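Local coordinates for protein 2,3,4,5-tetrahydropyridine-2,6-dicarboxylate N-succinyltransferase (Campylobacter jejuni, PDB 2RIJ) that probably catalyses transfer of a succinyl group from succinyl-CoA to tetrahydrodipicolinate, the first step of the succinylase route of lysine biosynthesis, as a homotrimer, at residues Pro206-Leu209 with Ile213-Asp216; Lys176-Glu181 with Gln195-Asp200. All coordinates share one frame; numbering follows the deposited sequence. Where two conformers were deposited one is given.

Interaction 1 of 2, residues Pro206-Leu209 with Ile213-Asp216; sequences PRFL and IPED
P214 packs against two apolar side chains, L209 and F208, a few residues earlier in the same loop, which leads from strand 201-203 to strand 219-220, the first strand of what is probably the left-handed beta-helix of this hexapeptide-repeat family. A short 3-10 segment begins at F208 and L209, while 213-216 is irregular, and no hydrogen bond joins the two. Apolar contact does all the work between them. The proline ring and the leucine side chain lie roughly at right angles, and F208 offers its ring edge, CE1 being 4.4 Å from P214 CG near the plane of the ring. A chi1 of 180° turns the F208 ring away from its backbone N and brings its far end toward P214. Polar bonds leave for other partners: F208 pairs through its backbone with V226, and E215 OE2 makes a salt bridge to K151. Toward a second subunit, V202 of that chain packs on both L209 and P214, and its R184 binds D216 OD1 and the P214 carbonyl. This small buried cluster therefore also belongs to the subunit interface. Its closest touch is made by one leucine methyl, L209 CD2, which lies 3.7 Å from both P214 CD and P214 CG.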
ATOM      1  N   PRO A 206      47.080 -12.781  -6.195  1.00 23.59           N
ATOM      2  CA  PRO A 206      47.692 -11.812  -5.280  1.00 22.29           C
ATOM      3  C   PRO A 206      46.917 -10.492  -5.243  1.00 20.37           C
ATOM      4  O   PRO A 206      45.886 -10.333  -5.928  1.00 20.77           O
ATOM      5  CB  PRO A 206      49.076 -11.623  -5.900  1.00 23.36           C
ATOM      6  CG  PRO A 206      48.813 -11.722  -7.324  1.00 21.50           C
ATOM      7  CD  PRO A 206      47.697 -12.682  -7.535  1.00 20.90           C
ATOM      8  N   ARG A 207      47.369  -9.592  -4.388  1.00 22.19           N
ATOM      9  CA  ARG A 207      46.773  -8.307  -4.249  1.00 21.11           C
ATOM     10  C   ARG A 207      47.469  -7.325  -5.201  1.00 22.18           C
ATOM     11  O   ARG A 207      48.660  -7.445  -5.505  1.00 20.87           O
ATOM     12  CB  ARG A 207      46.846  -7.852  -2.801  1.00 19.96           C
ATOM     13  CG  ARG A 207      45.941  -8.752  -1.909  1.00 22.70           C
ATOM     14  CD  ARG A 207      46.317  -8.817  -0.539  1.00 31.52           C
ATOM     15  NE  ARG A 207      45.382  -9.629   0.232  1.00 21.01           N
ATOM     16  CZ  ARG A 207      45.417  -9.680   1.536  1.00 25.79           C
ATOM     17  NH1 ARG A 207      46.327  -8.998   2.176  1.00 28.15           N
ATOM     18  NH2 ARG A 207      44.541 -10.383   2.192  1.00 20.61           N
ATOM     19  N   PHE A 208      46.708  -6.329  -5.596  1.00 20.39           N
ATOM     20  CA  PHE A 208      47.170  -5.189  -6.431  1.00 20.44           C
ATOM     21  C   PHE A 208      48.429  -4.522  -5.910  1.00 19.56           C
ATOM     22  O   PHE A 208      49.360  -4.322  -6.676  1.00 19.15           O
ATOM     23  CB  PHE A 208      45.979  -4.207  -6.523  1.00 19.01           C
ATOM     24  CG  PHE A 208      46.181  -2.959  -7.308  1.00 18.79           C
ATOM     25  CD1 PHE A 208      46.733  -1.835  -6.701  1.00 18.33           C
ATOM     26  CD2 PHE A 208      45.645  -2.831  -8.612  1.00 17.42           C
ATOM     27  CE1 PHE A 208      46.818  -0.620  -7.377  1.00 21.51           C
ATOM     28  CE2 PHE A 208      45.726  -1.630  -9.286  1.00 17.12           C
ATOM     29  CZ  PHE A 208      46.352  -0.517  -8.669  1.00 19.27           C
ATOM     30  N   LEU A 209      48.491  -4.230  -4.603  1.00 21.02           N
ATOM     31  CA  LEU A 209      49.616  -3.493  -4.067  1.00 22.64           C
ATOM     32  C   LEU A 209      50.898  -4.335  -3.965  1.00 21.36           C
ATOM     33  O   LEU A 209      51.960  -3.803  -3.723  1.00 21.54           O
ATOM     34  CB  LEU A 209      49.233  -2.795  -2.734  1.00 19.85           C
ATOM     35  CG  LEU A 209      48.320  -1.572  -2.878  1.00 19.73           C
ATOM     36  CD1 LEU A 209      47.874  -1.146  -1.441  1.00 17.50           C
ATOM     37  CD2 LEU A 209      48.997  -0.402  -3.642  1.00 19.37           C
ATOM     38  N   ILE A 213      52.049   0.409  -8.274  1.00 20.06           N
ATOM     39  CA  ILE A 213      52.261   1.606  -7.504  1.00 21.38           C
ATOM     40  C   ILE A 213      51.202   2.599  -7.937  1.00 20.70           C
ATOM     41  O   ILE A 213      51.218   3.046  -9.094  1.00 22.99           O
ATOM     42  CB  ILE A 213      53.668   2.190  -7.738  1.00 19.79           C
ATOM     43  CG1 ILE A 213      54.749   1.165  -7.377  1.00 22.66           C
ATOM     44  CG2 ILE A 213      53.876   3.531  -6.923  1.00 19.81           C
ATOM     45  CD1 ILE A 213      56.191   1.494  -7.883  1.00 21.81           C
ATOM     46  N   PRO A 214      50.285   2.961  -7.030  1.00 20.32           N
ATOM     47  CA  PRO A 214      49.253   3.937  -7.411  1.00 23.63           C
ATOM     48  C   PRO A 214      49.846   5.294  -7.805  1.00 22.06           C
ATOM     49  O   PRO A 214      50.979   5.599  -7.437  1.00 21.37           O
ATOM     50  CB  PRO A 214      48.473   4.122  -6.106  1.00 21.90           C
ATOM     51  CG  PRO A 214      48.628   2.866  -5.380  1.00 23.40           C
ATOM     52  CD  PRO A 214      50.063   2.489  -5.640  1.00 22.45           C
ATOM     53  N   GLU A 215      49.059   6.074  -8.516  1.00 19.98           N
ATOM     54  CA  GLU A 215      49.370   7.485  -8.816  1.00 23.73           C
ATOM     55  C   GLU A 215      49.382   8.229  -7.502  1.00 23.58           C
ATOM     56  O   GLU A 215      48.864   7.752  -6.472  1.00 19.72           O
ATOM     57  CB  GLU A 215      48.290   8.081  -9.709  1.00 24.32           C
ATOM     58  CG  GLU A 215      48.197   7.451 -11.093  1.00 28.70           C
ATOM     59  CD  GLU A 215      47.219   6.270 -11.177  1.00 32.94           C
ATOM     60  OE1 GLU A 215      46.703   5.789 -10.127  1.00 24.93           O
ATOM     61  OE2 GLU A 215      46.976   5.822 -12.315  1.00 28.58           O
ATOM     62  N   ASP A 216      49.982   9.408  -7.496  1.00 21.74           N
ATOM     63  CA  ASP A 216      50.094  10.149  -6.245  1.00 22.71           C
ATOM     64  C   ASP A 216      48.767  10.577  -5.632  1.00 24.21           C
ATOM     65  O   ASP A 216      48.706  10.848  -4.415  1.00 25.20           O
ATOM     66  CB  ASP A 216      50.916  11.442  -6.429  1.00 24.04           C
ATOM     67  CG  ASP A 216      52.410  11.205  -6.589  1.00 29.85           C
ATOM     68  OD1 ASP A 216      52.948  10.161  -6.189  1.00 30.01           O
ATOM     69  OD2 ASP A 216      53.049  12.126  -7.118  1.00 33.58           O
TER

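Interaction 2 of 2, residues Lys176-Glu181 with Gln195-Asp200; sequences KPIELE and QYPKID
I178 sends its CD1 methyl across to P197 and I199, joining the edge strand 176-178 of a three-stranded antiparallel sheet to the irregular segment that returns from helix 180-192 toward strand 201-203. The sheet order puts 170-173 between these two outer strands, and helix 180-192 and the irregular segment after it connect them. The close part of the contact is small. I178 CD1 lies 4.1 Å from P197 CG and 4.2 Å from I199 CD1, so a single methyl touches both partners, and in each pair the side chains meet at a slant. The reach comes from an extended branch: CG1 stands anti to the carbonyl carbon (chi1 -53°) and CD1 continues outward (chi2 175°). I199 is bent instead, its chi2 of -55° folding CD1 back, and its side chain also packs on L209 of a third subunit. L183 of helix 180-192 touches both I178 and P197, adding a helical side to the cluster.

The backbones stay well apart, 9.0 Å between the CA atoms of I178 and I199, and I178 and P197 both remain partly exposed. Beyond them, on the returning segment, lies a polar, partly exposed side. K198 NZ bonds D200 OD1 at 2.6 Å, on the syn side of the carboxylate, and D174 gives the ammonium a second acidic partner. D200 OD2 accepts from the backbone N of D174. Two carboxylates around one lysine would probably keep it protonated. The chemistry thus implies a division of labour: the two segments meet directly through apolar contact, while salt bridges and hydrogen bonds tie the returning one to 172-174.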
ATOM      1  N   LYS A 176      54.383 -13.311  -0.184  1.00 24.82           N
ATOM      2  CA  LYS A 176      55.143 -14.407  -0.789  1.00 26.13           C
ATOM      3  C   LYS A 176      54.307 -15.693  -0.786  1.00 22.53           C
ATOM      4  O   LYS A 176      53.800 -16.074   0.274  1.00 24.56           O
ATOM      5  CB  LYS A 176      56.423 -14.686   0.023  1.00 29.23           C
ATOM      6  CG  LYS A 176      57.296 -13.482   0.294  1.00 34.47           C
ATOM      7  CD  LYS A 176      57.700 -12.867  -0.975  1.00 34.51           C
ATOM      8  CE  LYS A 176      58.987 -12.055  -0.853  1.00 42.12           C
ATOM      9  NZ  LYS A 176      59.285 -11.548  -2.235  1.00 43.39           N
ATOM     10  N   PRO A 177      54.182 -16.367  -1.946  1.00 22.42           N
ATOM     11  CA  PRO A 177      53.399 -17.584  -2.022  1.00 22.97           C
ATOM     12  C   PRO A 177      54.129 -18.806  -1.434  1.00 24.49           C
ATOM     13  O   PRO A 177      55.346 -18.989  -1.619  1.00 22.91           O
ATOM     14  CB  PRO A 177      53.112 -17.732  -3.527  1.00 26.82           C
ATOM     15  CG  PRO A 177      54.334 -17.080  -4.200  1.00 23.29           C
ATOM     16  CD  PRO A 177      54.740 -15.973  -3.252  1.00 23.59           C
ATOM     17  N   ILE A 178      53.373 -19.637  -0.730  1.00 24.40           N
ATOM     18  CA  ILE A 178      53.855 -20.886  -0.160  1.00 22.89           C
ATOM     19  C   ILE A 178      52.846 -21.976  -0.487  1.00 22.99           C
ATOM     20  O   ILE A 178      51.660 -21.828  -0.224  1.00 22.92           O
ATOM     21  CB  ILE A 178      53.981 -20.780   1.368  1.00 23.25           C
ATOM     22  CG1 ILE A 178      54.821 -19.553   1.741  1.00 23.17           C
ATOM     23  CG2 ILE A 178      54.511 -22.136   1.981  1.00 20.15           C
ATOM     24  CD1 ILE A 178      54.899 -19.278   3.234  1.00 26.27           C
ATOM     25  N   GLU A 179      53.316 -23.069  -1.065  1.00 19.69           N
ATOM     26  CA  GLU A 179      52.466 -24.229  -1.333  1.00 24.10           C
ATOM     27  C   GLU A 179      51.866 -24.750  -0.049  1.00 21.88           C
ATOM     28  O   GLU A 179      52.563 -24.884   0.943  1.00 24.57           O
ATOM     29  CB  GLU A 179      53.268 -25.354  -1.989  1.00 24.04           C
ATOM     30  CG  GLU A 179      53.898 -25.001  -3.305  1.00 24.03           C
ATOM     31  CD  GLU A 179      54.439 -26.240  -4.021  1.00 31.59           C
ATOM     32  OE1 GLU A 179      53.624 -26.977  -4.622  1.00 40.64           O
ATOM     33  OE2 GLU A 179      55.672 -26.473  -3.963  1.00 31.67           O
ATOM     34  N   LEU A 180      50.562 -25.014  -0.057  1.00 22.48           N
ATOM     35  CA  LEU A 180      49.871 -25.534   1.113  1.00 24.94           C
ATOM     36  C   LEU A 180      50.509 -26.874   1.548  1.00 24.71           C
ATOM     37  O   LEU A 180      50.647 -27.139   2.736  1.00 22.90           O
ATOM     38  CB  LEU A 180      48.348 -25.681   0.847  1.00 25.09           C
ATOM     39  CG  LEU A 180      47.619 -24.320   0.646  1.00 21.77           C
ATOM     40  CD1 LEU A 180      46.216 -24.515   0.087  1.00 20.29           C
ATOM     41  CD2 LEU A 180      47.590 -23.522   1.937  1.00 19.47           C
ATOM     42  N   GLU A 181      50.919 -27.702   0.594  1.00 26.40           N
ATOM     43  CA  GLU A 181      51.475 -29.007   0.926  0.50 25.21           C
ATOM     44  C   GLU A 181      52.815 -28.857   1.644  1.00 25.12           C
ATOM     45  O   GLU A 181      53.193 -29.686   2.471  1.00 24.37           O
ATOM     46  CB  GLU A 181      51.591 -29.876  -0.325  0.50 26.84           C
ATOM     47  CG  GLU A 181      51.887 -31.355  -0.049  0.50 17.44           C
ATOM     48  CD  GLU A 181      50.990 -31.993   1.055  0.50 28.99           C
ATOM     49  OE1 GLU A 181      49.734 -31.898   1.022  0.50 17.44           O
ATOM     50  OE2 GLU A 181      51.572 -32.615   1.968  0.50 24.92           O
ATOM     51  N   GLN A 195      58.475 -21.273  14.281  1.00 28.53           N
ATOM     52  CA  GLN A 195      58.863 -20.661  13.031  0.50 28.08           C
ATOM     53  C   GLN A 195      57.701 -20.768  12.025  1.00 28.51           C
ATOM     54  O   GLN A 195      57.933 -20.805  10.846  1.00 26.57           O
ATOM     55  CB  GLN A 195      60.069 -21.405  12.455  0.50 27.77           C
ATOM     56  CG  GLN A 195      61.346 -21.400  13.311  0.50 28.45           C
ATOM     57  CD  GLN A 195      62.470 -22.178  12.644  0.50 29.18           C
ATOM     58  OE1 GLN A 195      63.339 -21.593  12.008  0.50 38.68           O
ATOM     59  NE2 GLN A 195      62.431 -23.509  12.752  0.50 28.77           N
ATOM     60  N   TYR A 196      56.463 -20.881  12.499  1.00 27.49           N
ATOM     61  CA  TYR A 196      55.321 -21.037  11.569  1.00 25.46           C
ATOM     62  C   TYR A 196      55.114 -19.700  10.847  1.00 23.18           C
ATOM     63  O   TYR A 196      54.960 -18.665  11.506  1.00 24.58           O
ATOM     64  CB  TYR A 196      54.043 -21.490  12.315  1.00 23.67           C
ATOM     65  CG  TYR A 196      52.929 -21.907  11.354  1.00 23.71           C
ATOM     66  CD1 TYR A 196      53.064 -23.051  10.585  1.00 23.22           C
ATOM     67  CD2 TYR A 196      51.780 -21.146  11.201  1.00 28.67           C
ATOM     68  CE1 TYR A 196      52.113 -23.437   9.672  1.00 27.07           C
ATOM     69  CE2 TYR A 196      50.774 -21.533  10.284  1.00 26.49           C
ATOM     70  CZ  TYR A 196      50.964 -22.691   9.515  1.00 26.19           C
ATOM     71  OH  TYR A 196      50.041 -23.088   8.585  1.00 26.86           O
ATOM     72  N   PRO A 197      55.103 -19.699   9.502  1.00 25.84           N
ATOM     73  CA  PRO A 197      55.010 -18.397   8.844  1.00 27.52           C
ATOM     74  C   PRO A 197      53.651 -17.753   9.018  1.00 26.49           C
ATOM     75  O   PRO A 197      52.647 -18.465   9.179  1.00 26.51           O
ATOM     76  CB  PRO A 197      55.251 -18.728   7.378  1.00 29.68           C
ATOM     77  CG  PRO A 197      54.799 -20.059   7.226  1.00 26.32           C
ATOM     78  CD  PRO A 197      55.194 -20.777   8.508  1.00 26.79           C
ATOM     79  N   LYS A 198      53.618 -16.415   9.031  1.00 25.79           N
ATOM     80  CA  LYS A 198      52.379 -15.690   9.160  1.00 27.49           C
ATOM     81  C   LYS A 198      51.665 -15.700   7.812  1.00 27.49           C
ATOM     82  O   LYS A 198      52.149 -15.100   6.825  1.00 26.50           O
ATOM     83  CB  LYS A 198      52.589 -14.245   9.588  1.00 27.72           C
ATOM     84  CG  LYS A 198      51.258 -13.446   9.534  1.00 29.73           C
ATOM     85  CD  LYS A 198      51.388 -12.095  10.098  1.00 33.63           C
ATOM     86  CE  LYS A 198      52.259 -11.208   9.183  1.00 45.44           C
ATOM     87  NZ  LYS A 198      51.577 -10.697   7.979  1.00 38.50           N
ATOM     88  N   ILE A 199      50.494 -16.323   7.799  1.00 25.46           N
ATOM     89  CA  ILE A 199      49.716 -16.487   6.571  1.00 26.28           C
ATOM     90  C   ILE A 199      48.634 -15.412   6.527  1.00 25.19           C
ATOM     91  O   ILE A 199      47.708 -15.392   7.329  1.00 25.35           O
ATOM     92  CB  ILE A 199      49.147 -17.927   6.451  1.00 26.50           C
ATOM     93  CG1 ILE A 199      50.290 -18.972   6.535  1.00 21.86           C
ATOM     94  CG2 ILE A 199      48.263 -18.074   5.191  1.00 20.81           C
ATOM     95  CD1 ILE A 199      51.432 -18.782   5.525  1.00 22.57           C
ATOM     96  N   ASP A 200      48.764 -14.506   5.571  1.00 23.26           N
ATOM     97  CA  ASP A 200      47.800 -13.428   5.432  1.00 20.57           C
ATOM     98  C   ASP A 200      46.514 -13.826   4.704  1.00 20.14           C
ATOM     99  O   ASP A 200      45.446 -13.259   4.973  1.00 20.62           O
ATOM    100  CB  ASP A 200      48.459 -12.250   4.748  1.00 23.23           C
ATOM    101  CG  ASP A 200      49.599 -11.697   5.572  1.00 32.32           C
ATOM    102  OD1 ASP A 200      49.450 -11.564   6.818  1.00 33.61           O
ATOM    103  OD2 ASP A 200      50.651 -11.470   4.971  1.00 27.49           O
TER

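In the fold
Both contacts are purely apolar between their segments and both lie away from the predicted active site, but they differ in depth. Interaction 1 is buried, its centre about 11 Å from the centre of the chain, and joins neighbouring parts of one loop; interaction 2 is partly buried, its centre about 25 Å from that point, and spans a whole helix. Their centres are about 22 Å apart, and strand 201-203 leads from 195-200 to 206-209. Charges near interaction 2 include a pair inside its own segment, whereas those near interaction 1 reach K151 and other subunits. The two contacts also meet between chains: L209, I213 and D216 of one copy pack on I199, Y196 and L180 of another.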